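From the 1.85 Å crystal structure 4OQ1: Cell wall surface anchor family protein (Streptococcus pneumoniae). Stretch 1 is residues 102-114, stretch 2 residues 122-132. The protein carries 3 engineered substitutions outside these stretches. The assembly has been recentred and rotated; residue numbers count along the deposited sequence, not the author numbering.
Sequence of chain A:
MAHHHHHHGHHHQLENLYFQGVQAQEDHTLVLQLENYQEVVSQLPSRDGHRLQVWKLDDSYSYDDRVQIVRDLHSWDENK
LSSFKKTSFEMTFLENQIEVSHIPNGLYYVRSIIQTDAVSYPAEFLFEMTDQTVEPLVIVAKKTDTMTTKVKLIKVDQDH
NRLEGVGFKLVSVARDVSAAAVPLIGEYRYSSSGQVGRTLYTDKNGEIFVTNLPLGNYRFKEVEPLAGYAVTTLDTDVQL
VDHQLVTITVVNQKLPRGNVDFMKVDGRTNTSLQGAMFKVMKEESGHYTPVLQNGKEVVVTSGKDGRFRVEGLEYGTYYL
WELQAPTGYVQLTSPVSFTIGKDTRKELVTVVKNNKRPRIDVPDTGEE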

ATOM      1  N   HIS A 102      17.203 -23.064 -30.070  1.00 32.89           N
ATOM      2  CA  HIS A 102      18.014 -23.121 -31.363  1.00 33.58           C
ATOM      3  C   HIS A 102      19.368 -22.460 -31.241  1.00 29.20           C
ATOM      4  O   HIS A 102      19.800 -21.572 -32.019  1.00 27.86           O
ATOM      5  CB  HIS A 102      17.241 -22.583 -32.581  1.00 37.64           C
ATOM      6  CG  HIS A 102      15.870 -23.206 -32.750  1.00 45.40           C
ATOM      7  ND1 HIS A 102      15.684 -24.564 -32.915  1.00 48.37           N
ATOM      8  CD2 HIS A 102      14.630 -22.651 -32.759  1.00 45.70           C
ATOM      9  CE1 HIS A 102      14.389 -24.820 -32.990  1.00 48.65           C
ATOM     10  NE2 HIS A 102      13.730 -23.678 -32.880  1.00 43.27           N
ATOM     11  N   ILE A 103      20.041 -22.882 -30.207  1.00 26.94           N
ATOM     12  CA  ILE A 103      21.346 -22.329 -29.910  1.00 26.12           C
ATOM     13  C   ILE A 103      22.491 -23.235 -30.476  1.00 25.97           C
ATOM     14  O   ILE A 103      22.672 -24.382 -30.024  1.00 27.27           O
ATOM     15  CB  ILE A 103      21.524 -22.189 -28.367  1.00 22.64           C
ATOM     16  CG1 ILE A 103      20.320 -21.420 -27.778  1.00 24.57           C
ATOM     17  CG2 ILE A 103      22.864 -21.532 -28.070  1.00 22.13           C
ATOM     18  CD1 ILE A 103      20.361 -21.218 -26.234  1.00 22.72           C
ATOM     19  N   PRO A 104      23.324 -22.682 -31.362  1.00 29.95           N
ATOM     20  CA  PRO A 104      24.462 -23.411 -31.937  1.00 29.57           C
ATOM     21  C   PRO A 104      25.454 -23.715 -30.894  1.00 31.18           C
ATOM     22  O   PRO A 104      25.379 -23.131 -29.807  1.00 32.57           O
ATOM     23  CB  PRO A 104      25.047 -22.408 -32.939  1.00 29.07           C
ATOM     24  CG  PRO A 104      23.961 -21.506 -33.271  1.00 30.95           C
ATOM     25  CD  PRO A 104      23.237 -21.346 -31.963  1.00 29.58           C
ATOM     26  N   ASN A 105      26.438 -24.551 -31.199  1.00 29.27           N
ATOM     27  CA  ASN A 105      27.535 -24.788 -30.281  1.00 26.86           C
ATOM     28  C   ASN A 105      28.333 -23.465 -30.024  1.00 25.13           C
ATOM     29  O   ASN A 105      28.472 -22.664 -30.937  1.00 23.26           O
ATOM     30  CB  ASN A 105      28.501 -25.747 -30.918  1.00 32.55           C
ATOM     31  CG  ASN A 105      28.104 -27.146 -30.683  1.00 33.10           C
ATOM     32  OD1 ASN A 105      26.985 -27.413 -30.270  1.00 34.08           O
ATOM     33  ND2 ASN A 105      29.027 -28.031 -30.857  1.00 39.46           N
ATOM     34  N   GLY A 106      28.833 -23.270 -28.806  1.00 23.91           N
ATOM     35  CA  GLY A 106      29.596 -22.066 -28.505  1.00 22.43           C
ATOM     36  C   GLY A 106      29.648 -21.715 -27.029  1.00 21.44           C
ATOM     37  O   GLY A 106      29.017 -22.355 -26.194  1.00 21.16           O
ATOM     38  N   LEU A 107      30.446 -20.690 -26.681  1.00 22.53           N
ATOM     39  CA  LEU A 107      30.574 -20.256 -25.313  1.00 21.71           C
ATOM     40  C   LEU A 107      30.025 -18.823 -25.315  1.00 19.47           C
ATOM     41  O   LEU A 107      30.422 -18.018 -26.094  1.00 17.89           O
ATOM     42  CB  LEU A 107      32.018 -20.306 -24.879  1.00 24.51           C
ATOM     43  CG  LEU A 107      32.369 -19.749 -23.504  1.00 25.62           C
ATOM     44  CD1 LEU A 107      31.665 -20.486 -22.395  1.00 30.24           C
ATOM     45  CD2 LEU A 107      33.876 -19.769 -23.299  1.00 29.76           C
ATOM     46  N   TYR A 108      29.022 -18.607 -24.497  1.00 20.83           N
ATOM     47  CA  TYR A 108      28.139 -17.460 -24.619  1.00 19.59           C
ATOM     48  C   TYR A 108      28.125 -16.658 -23.312  1.00 17.65           C
ATOM     49  O   TYR A 108      28.179 -17.223 -22.261  1.00 16.01           O
ATOM     50  CB  TYR A 108      26.803 -17.942 -24.942  1.00 20.32           C
ATOM     51  CG  TYR A 108      26.672 -18.551 -26.302  1.00 20.19           C
ATOM     52  CD1 TYR A 108      26.501 -17.785 -27.425  1.00 18.49           C
ATOM     53  CD2 TYR A 108      26.531 -19.953 -26.414  1.00 19.97           C
ATOM     54  CE1 TYR A 108      26.341 -18.367 -28.679  1.00 20.48           C
ATOM     55  CE2 TYR A 108      26.326 -20.566 -27.644  1.00 20.66           C
ATOM     56  CZ  TYR A 108      26.246 -19.779 -28.782  1.00 23.02           C
ATOM     57  OH  TYR A 108      26.041 -20.380 -29.981  1.00 22.87           O
ATOM     58  N   TYR A 109      28.162 -15.318 -23.403  1.00 15.63           N
ATOM     59  CA  TYR A 109      28.066 -14.476 -22.245  1.00 14.23           C
ATOM     60  C   TYR A 109      26.704 -13.791 -22.276  1.00 16.32           C
ATOM     61  O   TYR A 109      26.264 -13.296 -23.335  1.00 14.91           O
ATOM     62  CB  TYR A 109      29.160 -13.366 -22.362  1.00 16.38           C
ATOM     63  CG  TYR A 109      29.112 -12.296 -21.357  1.00 16.18           C
ATOM     64  CD1 TYR A 109      29.202 -12.580 -19.985  1.00 17.49           C
ATOM     65  CD2 TYR A 109      29.155 -10.970 -21.742  1.00 16.44           C
ATOM     66  CE1 TYR A 109      29.176 -11.539 -19.027  1.00 15.78           C
ATOM     67  CE2 TYR A 109      29.091  -9.951 -20.818  1.00 19.06           C
ATOM     68  CZ  TYR A 109      29.173 -10.209 -19.454  1.00 19.42           C
ATOM     69  OH  TYR A 109      29.225  -9.215 -18.487  1.00 20.89           O
ATOM     70  N   VAL A 110      26.059 -13.721 -21.114  1.00 14.96           N
ATOM     71  CA  VAL A 110      24.721 -13.049 -20.930  1.00 15.22           C
ATOM     72  C   VAL A 110      24.886 -11.960 -19.862  1.00 16.02           C
ATOM     73  O   VAL A 110      25.627 -12.144 -18.889  1.00 16.43           O
ATOM     74  CB  VAL A 110      23.668 -14.045 -20.455  1.00 15.30           C
ATOM     75  CG1 VAL A 110      22.302 -13.416 -20.161  1.00 17.56           C
ATOM     76  CG2 VAL A 110      23.557 -15.176 -21.458  1.00 17.22           C
ATOM     77  N   ARG A 111      24.284 -10.818 -20.124  1.00 15.49           N
ATOM     78  CA  ARG A 111      24.184  -9.730 -19.183  1.00 15.64           C
ATOM     79  C   ARG A 111      22.794  -9.434 -18.632  1.00 15.95           C
ATOM     80  O   ARG A 111      22.653  -8.850 -17.549  1.00 17.53           O
ATOM     81  CB  ARG A 111      24.681  -8.487 -19.872  1.00 19.26           C
ATOM     82  CG  ARG A 111      26.169  -8.261 -19.609  1.00 23.32           C
ATOM     83  CD  ARG A 111      26.711  -6.938 -20.138  1.00 24.10           C
ATOM     84  NE  ARG A 111      26.654  -5.879 -19.143  1.00 22.80           N
ATOM     85  CZ  ARG A 111      27.573  -5.680 -18.216  1.00 26.00           C
ATOM     86  NH1 ARG A 111      28.618  -6.495 -18.139  1.00 21.53           N
ATOM     87  NH2 ARG A 111      27.473  -4.645 -17.393  1.00 29.33           N
ATOM     88  N   SER A 112      21.765  -9.798 -19.384  1.00 18.08           N
ATOM     89  CA  SER A 112      20.381  -9.604 -19.024  1.00 19.58           C
ATOM     90  C   SER A 112      19.509 -10.747 -19.528  1.00 21.56           C
ATOM     91  O   SER A 112      19.634 -11.120 -20.688  1.00 21.72           O
ATOM     92  CB  SER A 112      19.896  -8.344 -19.815  1.00 21.33           C
ATOM     93  OG  SER A 112      18.580  -7.981 -19.444  1.00 26.93           O
ATOM     94  N   ILE A 113      18.631 -11.283 -18.689  1.00 23.60           N
ATOM     95  CA  ILE A 113      17.625 -12.259 -19.107  1.00 20.66           C
ATOM     96  C   ILE A 113      16.357 -11.528 -19.592  1.00 23.85           C
ATOM     97  O   ILE A 113      15.785 -11.951 -20.577  1.00 22.59           O
ATOM     98  CB  ILE A 113      17.323 -13.203 -18.029  1.00 22.06           C
ATOM     99  CG1 ILE A 113      18.600 -13.972 -17.752  1.00 18.70           C
ATOM    100  CG2 ILE A 113      16.182 -14.163 -18.408  1.00 21.52           C
ATOM    101  CD1 ILE A 113      18.548 -14.999 -16.669  1.00 20.62           C
ATOM    102  N   ILE A 114      16.002 -10.417 -18.955  1.00 22.67           N
ATOM    103  CA  ILE A 114      14.775  -9.702 -19.281  1.00 27.50           C
ATOM    104  C   ILE A 114      14.970  -8.239 -19.050  1.00 21.58           C
ATOM    105  O   ILE A 114      15.516  -7.814 -18.044  1.00 21.29           O
ATOM    106  CB  ILE A 114      13.622 -10.064 -18.320  1.00 31.92           C
ATOM    107  CG1 ILE A 114      13.353 -11.535 -18.311  1.00 31.81           C
ATOM    108  CG2 ILE A 114      12.358  -9.305 -18.726  1.00 37.38           C
ATOM    109  CD1 ILE A 114      12.201 -11.914 -17.415  1.00 34.85           C
ATOM    110  N   PRO A 122      18.426  -8.564 -14.673  1.00 23.53           N
ATOM    111  CA  PRO A 122      19.842  -8.612 -14.987  1.00 22.34           C
ATOM    112  C   PRO A 122      20.493  -9.810 -14.381  1.00 20.77           C
ATOM    113  O   PRO A 122      20.204 -10.187 -13.271  1.00 18.09           O
ATOM    114  CB  PRO A 122      20.379  -7.313 -14.424  1.00 26.30           C
ATOM    115  CG  PRO A 122      19.386  -6.900 -13.422  1.00 25.61           C
ATOM    116  CD  PRO A 122      18.086  -7.453 -13.774  1.00 25.03           C
ATOM    117  N   ALA A 123      21.448 -10.354 -15.122  1.00 18.33           N
ATOM    118  CA  ALA A 123      22.117 -11.566 -14.783  1.00 15.37           C
ATOM    119  C   ALA A 123      23.385 -11.746 -15.671  1.00 15.93           C
ATOM    120  O   ALA A 123      23.303 -11.817 -16.868  1.00 18.24           O
ATOM    121  CB  ALA A 123      21.172 -12.729 -14.965  1.00 14.54           C
ATOM    122  N   GLU A 124      24.520 -11.894 -15.043  1.00 15.20           N
ATOM    123  CA  GLU A 124      25.750 -12.041 -15.706  1.00 15.59           C
ATOM    124  C   GLU A 124      26.325 -13.390 -15.534  1.00 18.25           C
ATOM    125  O   GLU A 124      26.740 -13.725 -14.406  1.00 13.42           O
ATOM    126  CB  GLU A 124      26.697 -11.044 -15.183  1.00 17.34           C
ATOM    127  CG  GLU A 124      26.180  -9.618 -15.531  1.00 18.21           C
ATOM    128  CD  GLU A 124      27.051  -8.481 -14.926  1.00 22.88           C
ATOM    129  OE1 GLU A 124      28.123  -8.754 -14.372  1.00 25.51           O
ATOM    130  OE2 GLU A 124      26.619  -7.316 -15.047  1.00 26.53           O
ATOM    131  N   PHE A 125      26.362 -14.148 -16.639  1.00 15.99           N
ATOM    132  CA  PHE A 125      26.923 -15.482 -16.558  1.00 16.60           C
ATOM    133  C   PHE A 125      27.402 -15.953 -17.920  1.00 17.25           C
ATOM    134  O   PHE A 125      27.076 -15.346 -18.987  1.00 14.82           O
ATOM    135  CB  PHE A 125      25.905 -16.474 -15.976  1.00 17.32           C
ATOM    136  CG  PHE A 125      24.610 -16.540 -16.733  1.00 16.92           C
ATOM    137  CD1 PHE A 125      23.586 -15.607 -16.573  1.00 15.23           C
ATOM    138  CD2 PHE A 125      24.409 -17.550 -17.654  1.00 17.24           C
ATOM    139  CE1 PHE A 125      22.447 -15.697 -17.335  1.00 18.57           C
ATOM    140  CE2 PHE A 125      23.260 -17.643 -18.381  1.00 17.95           C
ATOM    141  CZ  PHE A 125      22.258 -16.747 -18.195  1.00 17.76           C
ATOM    142  N   LEU A 126      28.044 -17.113 -17.916  1.00 16.76           N
ATOM    143  CA  LEU A 126      28.396 -17.728 -19.166  1.00 14.34           C
ATOM    144  C   LEU A 126      27.664 -19.026 -19.200  1.00 16.85           C
ATOM    145  O   LEU A 126      27.389 -19.604 -18.162  1.00 17.84           O
ATOM    146  CB  LEU A 126      29.895 -18.100 -19.187  1.00 16.42           C
ATOM    147  CG  LEU A 126      31.021 -17.093 -19.118  1.00 17.29           C
ATOM    148  CD1 LEU A 126      32.348 -17.755 -19.412  1.00 18.68           C
ATOM    149  CD2 LEU A 126      30.761 -16.028 -20.115  1.00 17.02           C
ATOM    150  N   PHE A 127      27.359 -19.444 -20.393  1.00 15.65           N
ATOM    151  CA  PHE A 127      26.996 -20.832 -20.621  1.00 16.21           C
ATOM    152  C   PHE A 127      27.709 -21.456 -21.851  1.00 17.00           C
ATOM    153  O   PHE A 127      27.965 -20.784 -22.828  1.00 19.31           O
ATOM    154  CB  PHE A 127      25.457 -20.982 -20.669  1.00 15.29           C
ATOM    155  CG  PHE A 127      24.766 -20.356 -21.839  1.00 15.92           C
ATOM    156  CD1 PHE A 127      24.538 -21.081 -23.009  1.00 16.31           C
ATOM    157  CD2 PHE A 127      24.424 -19.022 -21.805  1.00 15.69           C
ATOM    158  CE1 PHE A 127      23.843 -20.545 -24.083  1.00 16.46           C
ATOM    159  CE2 PHE A 127      23.784 -18.432 -22.899  1.00 16.98           C
ATOM    160  CZ  PHE A 127      23.516 -19.175 -24.041  1.00 18.39           C
ATOM    161  N   GLU A 128      27.817 -22.796 -21.881  1.00 18.14           N
ATOM    162  CA  GLU A 128      28.555 -23.403 -22.989  1.00 19.94           C
ATOM    163  C   GLU A 128      27.696 -24.533 -23.535  1.00 24.52           C
ATOM    164  O   GLU A 128      27.176 -25.336 -22.753  1.00 22.05           O
ATOM    165  CB  GLU A 128      29.913 -23.860 -22.513  1.00 24.48           C
ATOM    166  CG  GLU A 128      30.675 -24.583 -23.615  1.00 28.01           C
ATOM    167  CD  GLU A 128      32.026 -25.039 -23.208  1.00 25.92           C
ATOM    168  OE1 GLU A 128      32.968 -24.562 -23.824  1.00 30.93           O
ATOM    169  OE2 GLU A 128      32.156 -25.858 -22.274  1.00 28.53           O
ATOM    170  N   MET A 129      27.467 -24.475 -24.863  1.00 26.98           N
ATOM    171  CA  MET A 129      26.919 -25.593 -25.655  1.00 27.43           C
ATOM    172  C   MET A 129      28.026 -26.382 -26.431  1.00 29.01           C
ATOM    173  O   MET A 129      28.721 -25.843 -27.233  1.00 27.24           O
ATOM    174  CB  MET A 129      25.940 -24.950 -26.622  1.00 26.64           C
ATOM    175  CG  MET A 129      24.766 -24.296 -25.874  1.00 28.31           C
ATOM    176  SD  MET A 129      23.900 -25.486 -24.818  1.00 28.91           S
ATOM    177  CE  MET A 129      22.351 -24.565 -24.666  1.00 27.13           C
ATOM    178  N   THR A 130      28.168 -27.671 -26.161  1.00 34.27           N
ATOM    179  CA  THR A 130      29.068 -28.488 -26.965  1.00 36.07           C
ATOM    180  C   THR A 130      28.309 -29.685 -27.551  1.00 37.32           C
ATOM    181  O   THR A 130      27.170 -29.917 -27.188  1.00 30.12           O
ATOM    182  CB  THR A 130      30.230 -28.971 -26.114  1.00 35.16           C
ATOM    183  OG1 THR A 130      29.772 -29.960 -25.215  1.00 39.48           O
ATOM    184  CG2 THR A 130      30.808 -27.873 -25.338  1.00 37.10           C
ATOM    185  N   ASP A 131      28.908 -30.442 -28.486  1.00 40.03           N
ATOM    186  CA  ASP A 131      28.184 -31.639 -29.019  1.00 41.24           C
ATOM    187  C   ASP A 131      27.913 -32.631 -27.899  1.00 41.26           C
ATOM    188  O   ASP A 131      27.121 -33.531 -28.108  1.00 46.55           O
ATOM    189  CB  ASP A 131      28.935 -32.355 -30.183  1.00 41.38           C
ATOM    190  CG  ASP A 131      28.805 -31.604 -31.528  1.00 46.96           C
ATOM    191  OD1 ASP A 131      27.911 -30.774 -31.608  1.00 46.42           O
ATOM    192  OD2 ASP A 131      29.585 -31.841 -32.502  1.00 50.11           O
ATOM    193  N   GLN A 132      28.554 -32.482 -26.727  1.00 40.09           N
ATOM    194  CA  GLN A 132      28.337 -33.396 -25.577  1.00 44.71           C
ATOM    195  C   GLN A 132      27.324 -32.948 -24.544  1.00 50.30           C
ATOM    196  O   GLN A 132      27.102 -33.642 -23.550  1.00 52.54           O
ATOM    197  CB  GLN A 132      29.632 -33.563 -24.814  1.00 46.79           C
ATOM    198  CG  GLN A 132      30.828 -33.940 -25.682  1.00 53.53           C
ATOM    199  CD  GLN A 132      30.537 -35.103 -26.602  1.00 62.36           C
ATOM    200  OE1 GLN A 132      29.820 -36.043 -26.232  1.00 72.86           O
ATOM    201  NE2 GLN A 132      31.091 -35.054 -27.814  1.00 68.01           N
TER
HETATM  202  O   HOH W   1      29.950  -9.926 -16.183  1.00 16.89           O
HETATM  203  O   HOH W   2      23.863  -7.045 -15.778  1.00 47.35           O

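The two stretches pair as antiparallel strands, their N-to-C directions 160° apart, and the backbone ladder fixes where each side chain can begin. Reciprocal hydrogen bonds join G106 with M129, Y108 with F127 and V110 with F125; in the central pair Y108 N lies 2.9 Å from F127 O and F127 N 3.0 Å from Y108 O. Between V110 and S112 the register slips by one residue, a beta bulge. R111, with phi/psi of -111/-25°, leaves the extended region there, yet its carbonyl still serves the ladder, A123 N donating to R111 O at 3.1 Å.

G106, Y108, V110, F125, F127 and M129 belong to one face of the sheet. F125 and F127 both adopt chi1 p (57° and 68°), with chi2 near perpendicular (-81° and 91°), and both side chains come nearer to the other strand at their ends than their CA-to-CB bonds alone would suggest. The result is that each ring covers its cross-strand partner: Y108 CB sits 3.8 Å from the centroid of the F127 ring, 19° off the normal, and V110 CB 4.0 Å from the centroid of the F125 ring, 21° off. These are CH-pi contacts over a ring face. The rings of Y108 and F127 are near parallel, at 24°, but with centroids 5.2 Å apart they are slid past each other and barely overlap.

V110, at chi1 t, touches both phenylalanines: V110 CG1 is 3.6 Å from F125 CE1, while V110 CG2 is 3.6 Å from F127 CE2, at the edge of that ring. I113 extends its mt side chain so that I113 CD1 reaches F125 CE1 at 4.0 Å and A123 CB at 3.9 Å. Toward the other end, I103, also mt, places I103 CD1 4.1 Å from F127 CE1 and I103 CG2 4.0 Å from M129 CG.

The m rotamer of Y108 carries its ring back along its own strand, over G106, and Y108 OH donates to P104 O at 2.8 Å. An ideal CB on G106 would lie 3.0 Å from Y108 CZ; the backbone angles of 158/174° would also jam it against the preceding carbonyl, which independently calls for glycine.

On the other face, L107 (tp) and L126 (mt) meet, L107 CD1 lying 4.1 Å from L126 CD1. L126 CD2 packs 3.8 Å from Y109 CD1. Y109, at chi1 t, directs its hydroxyl to a polar cluster: R111 NH1 donates to Y109 OH at 2.8 Å, and water 1 links Y109 OH (2.5 Å) to E124 OE1 (2.8 Å). R111 bends through off-well chi1 and chi3 values of -93° and 92°. Its salt bridge is long, R111 NH2 to E124 OE2 at 3.7 Å, and the oxygen lies over the guanidinium face, so the attraction is one of charge alone. Water 2 donates to both R111 O (2.8 Å) and E124 OE2 (2.9 Å).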